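Local coordinates for protein chaperone CupB2 (Pseudomonas aeruginosa, PDB 3Q48) that probably acts as a periplasmic folding chaperone for fimbrial subunits during pilus assembly, as other members of the pilus chaperone family do, at residues A[62-67]-A[78-83]; A[46-51]-A[95-100]; A[37-42]-A[142-147]; A[55-60]-A[89-94]; A[150-155]-A[181-186]. All coordinates share one frame; numbering follows the deposited sequence.

Four loops opened early in the chain close in reverse order. Residues 37-42 open contact 3, 46-51 contact 2, 55-60 contact 4 and 62-67 contact 1. Contact 1 then closes first, at 78-83, followed by contact 4 at 89-94, contact 2 at 95-100 and contact 3 at 142-147, so the four are nested without crossing. All belong to the N-terminal Ig-like domain, and contact 1 touches both contact 2 and contact 3 through core side chains. Contact 5 (150-155 with 181-186) follows in series. It ties the stretch after the last N-terminal strand to the C-terminal domain, and reaches contact 3 through F143 and R145.

Contact 1 of 5, residues A[62-67]-A[78-83]; sequences AWIDDG and VPFSVT
The F80 ring is met obliquely by CG2 of I64, while CD1 of I64 packs against F80 at CB, 3.6 Å away. The ring itself leads away from 62-67 into an aromatic group, edge-to-face with F114 and at inclined planes to F39 and Y101. I64 has the largest share of the contact, followed by V82 and V78. Its CG1 stands anti to the carbonyl carbon (chi1 -71°), and CD1 beyond it comes within 3.2 Å of V82 CG2, the side chains crossing at about a right angle. That is tight for two methyls, and with chi2 at 143°, off a staggered value, the exact fit should be read with caution. The other branch, I64 CG2, meets V78 CG2 at 3.9 Å. A62 CB touches V82 CG1 (3.8 Å), and D66 CB touches V78 CG1 (3.9 Å). D65 turns away: OD2 pairs with R139, and OD1 accepts from G67 N at 2.8 Å in an Asx turn. No hydrogen bond crosses, and the strand axes run 6.4 Å apart at 171°. S81 instead bonds to A100, whereas A62 bonds to A85, farther along strand 80-89. Antiparallel strands parting so that side chains fill the gap suit the beta-sandwich of the Ig-like PapD N-terminal domain.

Contact 2 of 5, residues A[46-51]-A[95-100]; sequences VTLRVS and AVLRIA
The carbonyl oxygen of L48 is gripped twice by the opposite strand: L97 N donates to L48 O at 2.8 Å, almost straight at 172°, and V96 CA lies 3.5 Å from L48 O in a CA-H...O contact. The return bond is poorer. L97 O receives L48 N only weakly, at 3.0 Å with an angle of 126°, and T47 CA also approaches that oxygen. On either side of this pair the ladder is sound. V46 and I99 exchange two bonds, with I99 N to V46 O at 2.8 Å, and V50 and A95 exchange two more. V46-I99, L48-L97 and V50-A95 are therefore antiparallel hydrogen-bonded pairs, alternating with the non-hydrogen-bonded pairs T47-R98 and R49-V96.

One face of the ladder is apolar. L48 and L97 lie side by side, with L48 CD2 and L97 CD1 3.6 Å apart; V50 comes across at about a right angle, its CG1 3.7 Å from L97 CD1. I99 and L97 continue inward to L116 and I118. On the other face T47 and R98 point the same way. The R98 chain bends at chi3 (-84°), which turns NE out of the extended line, and T47 CG2 lies over one face of the guanidinium, 3.5 Å from NH1. That same NH1 forms a salt bridge with E45.

The chemistry is thus divided: backbone bonds hold the strands together, apolar side chains pack on the inner face, and the outer face, with exposed T47, R49, V96 and R98, suits contact with solvent.

Contact 3 of 5, residues A[37-42]-A[142-147]; sequences VVFPAS and LFFRPS
V37 begins the parallel pairing with L142: V37 O accepts from F143 N at 2.8 Å and 167°, and V37 CG1 rests 4.0 Å from L142 CG. V38 points to the other face of the sheet, where its CG1 lies over one face of the R145 guanidinium, offset toward the rim and 3.7 Å from NH1. R145 is held by two carboxylates besides, E111 at NE and D235 at NH1, which fits a fixed position for the flat group.

F39 bonds in both directions. Its N reaches F143 O at 2.7 Å, and its O takes R145 N at 2.8 Å. F39 CB packs against L142 CD2 at 3.7 Å. With CG anti to the backbone N (chi1 -163°), the F39 ring brings CD2 near F144 CD1, the two side chains crossing obliquely. After P40, A41 N donates to R145 O at 2.9 Å, approaching from above the carbonyl plane (41° out of it). A41 CB then touches F144 CZ at 3.6 Å, while S42 lies loosely beside S147.

Strand 36-40 forms one edge of the N-terminal sheet. Strand 136-145, parallel to it here, bonds on its far side to antiparallel strand 112-121, through L142 with F114 and F144 with S112. V46 of strand 45-52 packs on V37, F39 and P40. D235, beyond strand 227-233, brings the C-terminal domain up to R145.

Contact 4 of 5, residues A[55-60]-A[89-94]; sequences GTPVLA and VEPNGG
Two prolines face each other where the strands begin to pair: P57 and P91 cross obliquely, their CD atoms 3.8 Å apart, and P91 CD also lies 3.6 Å from P57 N. Farther along the turn P91 CB approaches G55 O at 3.4 Å, so the ring of P91 rests against the backbone of 55-57 as well as against another ring.

Beyond the prolines regular pairing begins; V58-V89 is the one bridge between the two segments, and the ladder runs on with A60 and T87. V58 and V89 form an antiparallel hydrogen-bonded pair, with V89 N to V58 O at 2.9 Å and the reverse bond, V58 N to V89 O, weak at 3.4 Å. P57 CA makes a CA-H...O contact to the same V89 O, which also takes a hydrogen bond from N52 ND2. Since N52 ND2 reaches T56 O too, one amide group serves both segments.

V89 splits its branches. With CG1 anti to the backbone N (chi1 -170°), CG2 is the branch that turns to A60 CB, 3.9 Å away, while V89 CB touches V58 CG2 at the same 3.9 Å. CG1 lies instead by V50 O.

The turn then closes with a G1 beta bulge: N92 and G93 together face N52, and N92 takes a left-handed conformation (phi 49°, psi 55°). At G93 a CB would run into E90 CB.

The contact lies at one end of the N-terminal sheet. Strand 58-65 departs from it between 112-121, to which L59 bonds through V121, and 80-89; strand 93-101 starts at the bulge and runs alongside 45-52.

Contact 5 of 5, residues A[150-155]-A[181-186]; sequences KSVDSA and TPYYVS
Where the chain passes from the N-terminal to the C-terminal domain, an interdomain junction forms around V152 and Y183, with a peptide segment laid over a tyrosine ring. V152 CA sits 3.5 Å from the centroid of the Y183 ring and only 9° off its normal, a CH-pi contact over the centre of the face. V152 N lies over the same ring, 3.2 Å from Y183 CZ, and V152 CB meets CD1 at 3.5 Å; the side chains cross obliquely.

The hydroxyl fixes the far end of the ring: S151 N donates to Y183 OH at 2.8 Å and 149°. K150 N is also near that oxygen, at the ring edge, but at a poor angle for a bond. Toward the other end A155 CB touches Y183 CD2 at 3.7 Å, with T181 OG1 3.8 Å and V185 CG2 4.1 Å from it, so one methyl meets three residues. The turn is shaped from within by bonds from S154 N to S151 O and from A155 N to V152 O.

T181 OG1 accepts from Y183 N at 3.3 Å, an ST turn, and also bonds with N179 OD1, while N179 ND2 donates to Y183 O. This arrangement positions the backbone from which the ring projects.

Residues 150-155 lie between strand 136-145 of the N-terminal domain and strand 160-163. Residues 181-186 lead into strand 185-194, beside 197-206 and 227-233. F143 packs on Y184 and R145 touches V152, so the last N-terminal strand borders the contact; E111, just before strand 112-121, accepts from Y184 N.

Contact 1 of 5, residues A[62-67]-A[78-83]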
# COMPACT_ATOMS: atom_id res chain seq x y z
N ALA A 62 -15.58 -7.25 -4.02
CA ALA A 62 -14.48 -6.92 -3.16
C ALA A 62 -13.99 -8.23 -2.56
O ALA A 62 -14.80 -9.08 -2.24
CB ALA A 62 -14.96 -5.99 -2.08
N TRP A 63 -12.67 -8.38 -2.42
CA TRP A 63 -12.02 -9.58 -1.88
C TRP A 63 -10.58 -9.24 -1.59
O TRP A 63 -10.00 -8.34 -2.24
CB TRP A 63 -12.12 -10.80 -2.85
CG TRP A 63 -11.19 -10.82 -4.03
CD1 TRP A 63 -9.99 -11.45 -4.10
CD2 TRP A 63 -11.40 -10.21 -5.31
NE1 TRP A 63 -9.43 -11.28 -5.35
CE2 TRP A 63 -10.26 -10.52 -6.11
CE3 TRP A 63 -12.42 -9.42 -5.86
CZ2 TRP A 63 -10.10 -10.05 -7.40
CZ3 TRP A 63 -12.28 -8.96 -7.16
CH2 TRP A 63 -11.12 -9.28 -7.93
N ILE A 64 -9.99 -9.99 -0.65
CA ILE A 64 -8.61 -9.81 -0.23
C ILE A 64 -7.72 -10.97 -0.61
O ILE A 64 -8.10 -12.14 -0.44
CB ILE A 64 -8.56 -9.55 1.30
CG1 ILE A 64 -9.11 -8.13 1.59
CG2 ILE A 64 -7.16 -9.63 1.81
CD1 ILE A 64 -9.86 -8.09 2.77
N ASP A 65 -6.54 -10.65 -1.13
CA ASP A 65 -5.55 -11.68 -1.34
C ASP A 65 -4.22 -11.35 -0.64
O ASP A 65 -4.12 -10.32 -0.01
CB ASP A 65 -5.44 -12.04 -2.83
CG ASP A 65 -4.73 -10.99 -3.65
OD1 ASP A 65 -3.53 -10.73 -3.40
OD2 ASP A 65 -5.36 -10.47 -4.58
N ASP A 66 -3.24 -12.25 -0.69
CA ASP A 66 -2.00 -12.07 0.07
C ASP A 66 -0.85 -11.82 -0.87
O ASP A 66 0.28 -11.95 -0.46
CB ASP A 66 -1.68 -13.31 0.92
CG ASP A 66 -1.45 -14.58 0.05
OD1 ASP A 66 -1.52 -14.49 -1.20
OD2 ASP A 66 -1.21 -15.66 0.62
N GLY A 67 -1.17 -11.48 -2.12
CA GLY A 67 -0.21 -11.10 -3.18
C GLY A 67 -0.29 -11.98 -4.42
O GLY A 67 0.08 -11.57 -5.53
N VAL A 78 -6.72 -16.29 3.52
CA VAL A 78 -6.27 -15.09 4.19
C VAL A 78 -7.23 -14.80 5.34
O VAL A 78 -8.44 -15.07 5.21
CB VAL A 78 -6.21 -13.88 3.25
CG1 VAL A 78 -5.35 -14.21 2.04
CG2 VAL A 78 -7.59 -13.40 2.86
N PRO A 79 -6.70 -14.27 6.46
CA PRO A 79 -7.50 -14.04 7.65
C PRO A 79 -8.38 -12.80 7.59
O PRO A 79 -8.68 -12.22 8.61
CB PRO A 79 -6.44 -13.86 8.74
CG PRO A 79 -5.35 -13.20 8.05
CD PRO A 79 -5.35 -13.71 6.62
N PHE A 80 -8.79 -12.39 6.40
CA PHE A 80 -9.73 -11.28 6.29
C PHE A 80 -10.96 -11.69 5.49
O PHE A 80 -10.87 -12.51 4.60
CB PHE A 80 -9.04 -10.04 5.71
CG PHE A 80 -7.85 -9.59 6.50
CD1 PHE A 80 -8.02 -8.81 7.62
CD2 PHE A 80 -6.56 -9.97 6.12
CE1 PHE A 80 -6.97 -8.40 8.36
CE2 PHE A 80 -5.45 -9.58 6.86
CZ PHE A 80 -5.65 -8.78 8.00
N SER A 81 -12.12 -11.14 5.85
CA SER A 81 -13.30 -11.24 5.03
C SER A 81 -13.75 -9.81 4.65
O SER A 81 -13.45 -8.86 5.34
CB SER A 81 -14.39 -11.98 5.78
OG SER A 81 -14.87 -11.17 6.85
N VAL A 82 -14.46 -9.66 3.53
CA VAL A 82 -15.04 -8.39 3.15
C VAL A 82 -16.52 -8.59 2.97
O VAL A 82 -16.96 -9.39 2.15
CB VAL A 82 -14.45 -7.79 1.87
CG1 VAL A 82 -14.85 -6.28 1.74
CG2 VAL A 82 -12.97 -7.88 1.91
N THR A 83 -17.28 -7.83 3.75
CA THR A 83 -18.72 -7.87 3.77
C THR A 83 -19.21 -6.51 3.33
O THR A 83 -18.71 -5.51 3.83
CB THR A 83 -19.18 -8.13 5.22
OG1 THR A 83 -18.45 -9.25 5.71
CG2 THR A 83 -20.68 -8.43 5.32

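Contact 2 of 5, residues A[46-51]-A[95-100]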
# COMPACT_ATOMS: atom_id res chain seq x y z
N VAL A 46 -12.55 -2.87 10.18
CA VAL A 46 -12.41 -1.48 9.70
C VAL A 46 -13.28 -1.34 8.45
O VAL A 46 -13.39 -2.30 7.66
CB VAL A 46 -10.92 -0.98 9.39
CG1 VAL A 46 -9.93 -1.26 10.56
CG2 VAL A 46 -10.38 -1.52 8.08
N THR A 47 -13.90 -0.17 8.29
CA THR A 47 -14.76 0.10 7.14
C THR A 47 -14.03 0.95 6.11
O THR A 47 -12.96 1.47 6.36
CB THR A 47 -16.08 0.81 7.52
OG1 THR A 47 -15.77 2.10 8.03
CG2 THR A 47 -16.82 0.07 8.57
N LEU A 48 -14.64 1.10 4.93
CA LEU A 48 -14.03 1.70 3.75
C LEU A 48 -15.18 2.09 2.85
O LEU A 48 -16.09 1.30 2.63
CB LEU A 48 -13.17 0.64 3.04
CG LEU A 48 -12.77 0.92 1.57
CD1 LEU A 48 -11.54 1.76 1.52
CD2 LEU A 48 -12.56 -0.38 0.75
N ARG A 49 -15.14 3.30 2.30
CA ARG A 49 -16.18 3.76 1.36
C ARG A 49 -15.74 3.56 -0.08
O ARG A 49 -14.57 3.85 -0.41
CB ARG A 49 -16.55 5.21 1.59
CG ARG A 49 -17.11 5.46 2.94
CD ARG A 49 -17.43 6.94 3.08
NE ARG A 49 -17.82 7.30 4.45
CZ ARG A 49 -18.21 8.52 4.82
NH1 ARG A 49 -18.27 9.50 3.92
NH2 ARG A 49 -18.53 8.77 6.08
N VAL A 50 -16.65 3.06 -0.91
CA VAL A 50 -16.47 3.03 -2.34
C VAL A 50 -17.59 3.83 -3.01
O VAL A 50 -18.74 3.51 -2.84
CB VAL A 50 -16.44 1.60 -2.93
CG1 VAL A 50 -15.43 0.73 -2.17
CG2 VAL A 50 -17.82 0.96 -2.89
N SER A 51 -17.23 4.86 -3.77
CA SER A 51 -18.18 5.74 -4.44
C SER A 51 -18.37 5.37 -5.90
O SER A 51 -17.44 4.96 -6.59
CB SER A 51 -17.70 7.19 -4.42
OG SER A 51 -17.49 7.65 -3.10
N ALA A 95 -21.13 3.00 -1.34
CA ALA A 95 -21.37 1.90 -0.44
C ALA A 95 -20.26 1.80 0.58
O ALA A 95 -19.23 2.44 0.46
CB ALA A 95 -21.51 0.59 -1.20
N VAL A 96 -20.49 1.00 1.60
CA VAL A 96 -19.57 0.87 2.69
C VAL A 96 -19.18 -0.60 2.73
O VAL A 96 -20.07 -1.48 2.81
CB VAL A 96 -20.25 1.20 4.03
CG1 VAL A 96 -19.25 0.98 5.20
CG2 VAL A 96 -20.86 2.64 4.04
N LEU A 97 -17.88 -0.86 2.67
CA LEU A 97 -17.42 -2.25 2.76
C LEU A 97 -16.84 -2.41 4.12
O LEU A 97 -16.25 -1.47 4.66
CB LEU A 97 -16.34 -2.58 1.73
CG LEU A 97 -16.56 -2.26 0.27
CD1 LEU A 97 -15.25 -2.52 -0.40
CD2 LEU A 97 -17.72 -3.08 -0.40
N ARG A 98 -16.97 -3.61 4.66
CA ARG A 98 -16.55 -3.89 6.00
C ARG A 98 -15.51 -4.97 5.95
O ARG A 98 -15.77 -6.06 5.47
CB ARG A 98 -17.77 -4.29 6.82
CG ARG A 98 -17.54 -4.29 8.26
CD ARG A 98 -18.77 -4.71 8.97
NE ARG A 98 -19.65 -3.55 9.13
CZ ARG A 98 -19.37 -2.49 9.90
NH1 ARG A 98 -18.24 -2.42 10.59
NH2 ARG A 98 -20.24 -1.49 9.98
N ILE A 99 -14.31 -4.65 6.45
CA ILE A 99 -13.19 -5.61 6.56
C ILE A 99 -12.98 -6.14 7.99
O ILE A 99 -12.68 -5.37 8.89
CB ILE A 99 -11.91 -5.00 6.05
CG1 ILE A 99 -12.15 -4.47 4.62
CG2 ILE A 99 -10.77 -6.05 6.11
CD1 ILE A 99 -11.04 -3.57 4.08
N ALA A 100 -13.18 -7.45 8.18
CA ALA A 100 -13.02 -8.14 9.51
C ALA A 100 -11.82 -9.08 9.57
O ALA A 100 -11.61 -9.85 8.66
CB ALA A 100 -14.28 -8.93 9.88

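Contact 3 of 5, residues A[37-42]-A[142-147]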
# COMPACT_ATOMS: atom_id res chain seq x y z
N VAL A 37 -5.41 0.66 2.95
CA VAL A 37 -6.12 0.35 4.21
C VAL A 37 -5.13 0.01 5.35
O VAL A 37 -4.27 -0.84 5.18
CB VAL A 37 -7.14 -0.79 4.01
CG1 VAL A 37 -7.76 -1.16 5.31
CG2 VAL A 37 -8.24 -0.41 2.92
N VAL A 38 -5.24 0.66 6.50
CA VAL A 38 -4.43 0.30 7.62
C VAL A 38 -5.29 -0.48 8.57
O VAL A 38 -6.39 -0.03 8.97
CB VAL A 38 -3.83 1.52 8.31
CG1 VAL A 38 -3.03 1.09 9.54
CG2 VAL A 38 -2.90 2.26 7.34
N PHE A 39 -4.84 -1.68 8.92
CA PHE A 39 -5.63 -2.48 9.78
C PHE A 39 -4.86 -2.62 11.07
O PHE A 39 -3.87 -3.35 11.12
CB PHE A 39 -5.96 -3.84 9.17
CG PHE A 39 -7.09 -4.51 9.85
CD1 PHE A 39 -8.29 -4.68 9.20
CD2 PHE A 39 -6.95 -4.95 11.20
CE1 PHE A 39 -9.40 -5.29 9.85
CE2 PHE A 39 -8.05 -5.58 11.88
CZ PHE A 39 -9.29 -5.73 11.19
N PRO A 40 -5.34 -1.94 12.12
CA PRO A 40 -4.66 -1.99 13.43
C PRO A 40 -5.08 -3.24 14.21
O PRO A 40 -6.29 -3.53 14.32
CB PRO A 40 -5.13 -0.69 14.11
CG PRO A 40 -6.30 -0.12 13.21
CD PRO A 40 -6.61 -1.19 12.17
N ALA A 41 -4.08 -3.99 14.69
CA ALA A 41 -4.32 -5.26 15.42
C ALA A 41 -5.39 -5.20 16.52
O ALA A 41 -6.08 -6.19 16.77
CB ALA A 41 -3.00 -5.84 16.00
N SER A 42 -5.52 -4.04 17.19
CA SER A 42 -6.52 -3.92 18.25
C SER A 42 -7.96 -4.03 17.72
O SER A 42 -8.86 -4.38 18.48
CB SER A 42 -6.34 -2.63 19.04
OG SER A 42 -6.67 -1.49 18.27
N LEU A 142 -3.21 -3.39 1.82
CA LEU A 142 -3.72 -3.50 3.19
C LEU A 142 -2.56 -3.81 4.16
O LEU A 142 -1.86 -4.80 4.03
CB LEU A 142 -4.84 -4.54 3.27
CG LEU A 142 -5.88 -4.54 4.42
CD1 LEU A 142 -6.97 -5.54 4.10
CD2 LEU A 142 -5.30 -4.94 5.74
N PHE A 143 -2.33 -2.92 5.10
CA PHE A 143 -1.29 -3.09 6.10
C PHE A 143 -1.86 -3.56 7.45
O PHE A 143 -2.54 -2.82 8.16
CB PHE A 143 -0.49 -1.79 6.30
CG PHE A 143 0.12 -1.23 5.03
CD1 PHE A 143 1.24 -1.81 4.45
CD2 PHE A 143 -0.42 -0.09 4.44
CE1 PHE A 143 1.80 -1.28 3.26
CE2 PHE A 143 0.13 0.47 3.27
CZ PHE A 143 1.24 -0.10 2.69
N PHE A 144 -1.60 -4.81 7.80
CA PHE A 144 -1.93 -5.25 9.15
C PHE A 144 -0.80 -4.80 10.04
O PHE A 144 0.37 -5.14 9.79
CB PHE A 144 -2.00 -6.74 9.24
CG PHE A 144 -2.37 -7.20 10.57
CD1 PHE A 144 -3.72 -7.15 10.97
CD2 PHE A 144 -1.40 -7.66 11.45
CE1 PHE A 144 -4.12 -7.61 12.25
CE2 PHE A 144 -1.77 -8.10 12.78
CZ PHE A 144 -3.14 -8.07 13.17
N ARG A 145 -1.17 -4.02 11.08
CA ARG A 145 -0.21 -3.38 11.93
C ARG A 145 -0.35 -3.77 13.43
O ARG A 145 -1.31 -3.33 14.11
CB ARG A 145 -0.27 -1.88 11.74
CG ARG A 145 0.80 -1.12 12.46
CD ARG A 145 0.64 0.34 12.17
NE ARG A 145 0.96 0.66 10.78
CZ ARG A 145 0.63 1.80 10.17
NH1 ARG A 145 -0.05 2.75 10.85
NH2 ARG A 145 1.00 2.00 8.90
N PRO A 146 0.58 -4.59 13.94
CA PRO A 146 0.56 -4.90 15.37
C PRO A 146 0.58 -3.61 16.24
O PRO A 146 1.29 -2.59 15.90
CB PRO A 146 1.83 -5.75 15.60
CG PRO A 146 2.09 -6.42 14.27
CD PRO A 146 1.62 -5.36 13.20
N SER A 147 -0.15 -3.67 17.36
CA SER A 147 -0.37 -2.54 18.27
C SER A 147 0.88 -1.83 18.73
O SER A 147 0.94 -0.60 18.76
CB SER A 147 -1.14 -3.01 19.48
OG SER A 147 -2.31 -3.63 19.00

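Contact 4 of 5, residues A[55-60]-A[89-94]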
# COMPACT_ATOMS: atom_id res chain seq x y z
N GLY A 55 -23.51 7.85 -13.52
CA GLY A 55 -24.95 8.05 -13.46
C GLY A 55 -25.75 6.77 -13.54
O GLY A 55 -26.98 6.83 -13.54
N THR A 56 -25.06 5.61 -13.62
CA THR A 56 -25.70 4.27 -13.61
C THR A 56 -25.31 3.44 -12.37
O THR A 56 -24.18 3.51 -11.92
CB THR A 56 -25.35 3.40 -14.88
OG1 THR A 56 -23.93 3.28 -15.02
CG2 THR A 56 -25.89 4.01 -16.14
N PRO A 57 -26.23 2.61 -11.85
CA PRO A 57 -25.77 1.65 -10.80
C PRO A 57 -24.68 0.67 -11.29
O PRO A 57 -24.65 0.30 -12.45
CB PRO A 57 -27.05 0.87 -10.43
CG PRO A 57 -28.02 1.13 -11.56
CD PRO A 57 -27.67 2.50 -12.12
N VAL A 58 -23.80 0.24 -10.38
CA VAL A 58 -22.75 -0.71 -10.69
C VAL A 58 -22.71 -1.72 -9.58
O VAL A 58 -23.04 -1.39 -8.44
CB VAL A 58 -21.38 -0.03 -10.74
CG1 VAL A 58 -21.44 1.25 -11.55
CG2 VAL A 58 -20.87 0.28 -9.35
N LEU A 59 -22.29 -2.95 -9.90
CA LEU A 59 -21.96 -3.91 -8.86
C LEU A 59 -20.50 -3.84 -8.53
O LEU A 59 -19.62 -3.79 -9.40
CB LEU A 59 -22.34 -5.36 -9.24
CG LEU A 59 -23.79 -5.76 -9.52
CD1 LEU A 59 -23.93 -7.24 -9.97
CD2 LEU A 59 -24.67 -5.47 -8.35
N ALA A 60 -20.21 -3.83 -7.24
CA ALA A 60 -18.85 -3.81 -6.78
C ALA A 60 -18.55 -5.12 -6.06
O ALA A 60 -19.19 -5.43 -5.07
CB ALA A 60 -18.61 -2.64 -5.84
N VAL A 89 -23.95 -0.10 -6.03
CA VAL A 89 -23.57 1.22 -5.61
C VAL A 89 -24.40 2.17 -6.45
O VAL A 89 -24.26 2.18 -7.67
CB VAL A 89 -22.06 1.45 -5.83
CG1 VAL A 89 -21.60 2.74 -5.16
CG2 VAL A 89 -21.21 0.22 -5.32
N GLU A 90 -25.25 2.96 -5.80
CA GLU A 90 -26.13 3.89 -6.47
C GLU A 90 -25.37 4.85 -7.37
O GLU A 90 -24.21 5.14 -7.13
CB GLU A 90 -26.94 4.76 -5.49
CG GLU A 90 -27.97 4.06 -4.61
CD GLU A 90 -28.91 3.12 -5.36
OE1 GLU A 90 -29.44 3.49 -6.44
OE2 GLU A 90 -29.13 2.01 -4.85
N PRO A 91 -26.06 5.35 -8.41
CA PRO A 91 -25.54 6.51 -9.14
C PRO A 91 -25.29 7.69 -8.18
O PRO A 91 -26.14 8.02 -7.35
CB PRO A 91 -26.65 6.84 -10.15
CG PRO A 91 -27.76 5.85 -9.88
CD PRO A 91 -27.20 4.73 -9.09
N ASN A 92 -24.10 8.29 -8.29
CA ASN A 92 -23.68 9.41 -7.42
C ASN A 92 -23.92 9.07 -5.97
O ASN A 92 -24.61 9.81 -5.26
CB ASN A 92 -24.40 10.71 -7.78
CG ASN A 92 -24.42 10.99 -9.28
OD1 ASN A 92 -25.50 11.03 -9.89
ND2 ASN A 92 -23.22 11.19 -9.88
N GLY A 93 -23.37 7.95 -5.54
CA GLY A 93 -23.69 7.40 -4.25
C GLY A 93 -22.48 6.65 -3.80
O GLY A 93 -21.42 6.74 -4.42
N GLY A 94 -22.60 5.91 -2.72
CA GLY A 94 -21.45 5.21 -2.19
C GLY A 94 -21.93 4.05 -1.37
O GLY A 94 -23.01 4.11 -0.76

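Contact 5 of 5, residues A[150-155]-A[181-186]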
# COMPACT_ATOMS: atom_id res chain seq x y z
N LYS A 150 4.16 1.99 16.73
CA LYS A 150 3.58 3.33 16.91
C LYS A 150 4.37 4.40 16.17
O LYS A 150 4.02 5.58 16.20
CB LYS A 150 3.49 3.68 18.39
CG LYS A 150 2.43 2.88 19.13
CD LYS A 150 2.25 3.42 20.53
CE LYS A 150 1.64 2.39 21.48
NZ LYS A 150 0.57 1.49 20.84
N SER A 151 5.42 3.97 15.48
CA SER A 151 6.38 4.90 14.90
C SER A 151 6.45 4.84 13.37
O SER A 151 7.48 5.20 12.77
CB SER A 151 7.78 4.65 15.48
OG SER A 151 7.73 4.51 16.90
N VAL A 152 5.37 4.43 12.73
CA VAL A 152 5.37 4.46 11.28
C VAL A 152 5.81 5.82 10.74
O VAL A 152 6.56 5.86 9.78
CB VAL A 152 4.03 4.01 10.62
CG1 VAL A 152 2.89 5.05 10.83
CG2 VAL A 152 4.28 3.71 9.16
N ASP A 153 5.37 6.92 11.36
CA ASP A 153 5.69 8.25 10.88
C ASP A 153 7.20 8.54 10.81
O ASP A 153 7.63 9.45 10.02
CB ASP A 153 4.87 9.31 11.64
CG ASP A 153 3.35 9.25 11.27
OD1 ASP A 153 3.04 9.10 10.04
OD2 ASP A 153 2.46 9.33 12.16
N SER A 154 8.01 7.76 11.54
CA SER A 154 9.44 7.99 11.57
C SER A 154 10.20 7.12 10.58
O SER A 154 11.42 7.29 10.39
CB SER A 154 9.98 7.73 12.98
OG SER A 154 9.19 8.41 13.96
N ALA A 155 9.50 6.20 9.94
CA ALA A 155 10.20 5.12 9.28
C ALA A 155 11.01 5.59 8.06
O ALA A 155 12.21 5.25 7.92
CB ALA A 155 9.26 3.99 8.94
N THR A 181 13.47 -1.04 9.57
CA THR A 181 12.31 -0.75 10.41
C THR A 181 11.21 -1.82 10.27
O THR A 181 11.26 -2.65 9.34
CB THR A 181 11.62 0.64 10.01
OG1 THR A 181 10.79 0.46 8.84
CG2 THR A 181 12.63 1.74 9.77
N PRO A 182 10.19 -1.81 11.17
CA PRO A 182 9.13 -2.84 11.01
C PRO A 182 8.04 -2.54 9.99
O PRO A 182 7.14 -3.37 9.83
CB PRO A 182 8.56 -3.03 12.46
CG PRO A 182 9.02 -1.83 13.28
CD PRO A 182 10.20 -1.17 12.51
N TYR A 183 8.14 -1.41 9.27
CA TYR A 183 7.04 -0.87 8.44
C TYR A 183 7.35 -0.97 6.98
O TYR A 183 8.49 -0.82 6.57
CB TYR A 183 6.83 0.60 8.76
CG TYR A 183 6.66 0.87 10.21
CD1 TYR A 183 5.40 0.75 10.82
CD2 TYR A 183 7.75 1.26 11.00
CE1 TYR A 183 5.22 0.98 12.20
CE2 TYR A 183 7.60 1.47 12.36
CZ TYR A 183 6.33 1.34 12.95
OH TYR A 183 6.21 1.57 14.30
N TYR A 184 6.33 -1.18 6.16
CA TYR A 184 6.51 -0.96 4.74
C TYR A 184 6.74 0.52 4.55
O TYR A 184 6.24 1.36 5.35
CB TYR A 184 5.26 -1.46 3.95
CG TYR A 184 5.20 -2.99 3.91
CD1 TYR A 184 5.74 -3.69 2.83
CD2 TYR A 184 4.66 -3.73 4.97
CE1 TYR A 184 5.73 -5.11 2.83
CE2 TYR A 184 4.64 -5.10 4.97
CZ TYR A 184 5.18 -5.79 3.91
OH TYR A 184 5.19 -7.17 3.92
N VAL A 185 7.53 0.88 3.54
CA VAL A 185 7.66 2.27 3.20
C VAL A 185 7.37 2.32 1.74
O VAL A 185 8.04 1.66 0.97
CB VAL A 185 9.08 2.78 3.55
CG1 VAL A 185 9.34 4.31 3.00
CG2 VAL A 185 9.31 2.66 5.05
N SER A 186 6.35 3.06 1.35
CA SER A 186 5.98 3.18 -0.07
C SER A 186 6.48 4.49 -0.65
O SER A 186 6.23 5.55 -0.08
CB SER A 186 4.45 3.12 -0.23
OG SER A 186 4.00 1.89 0.29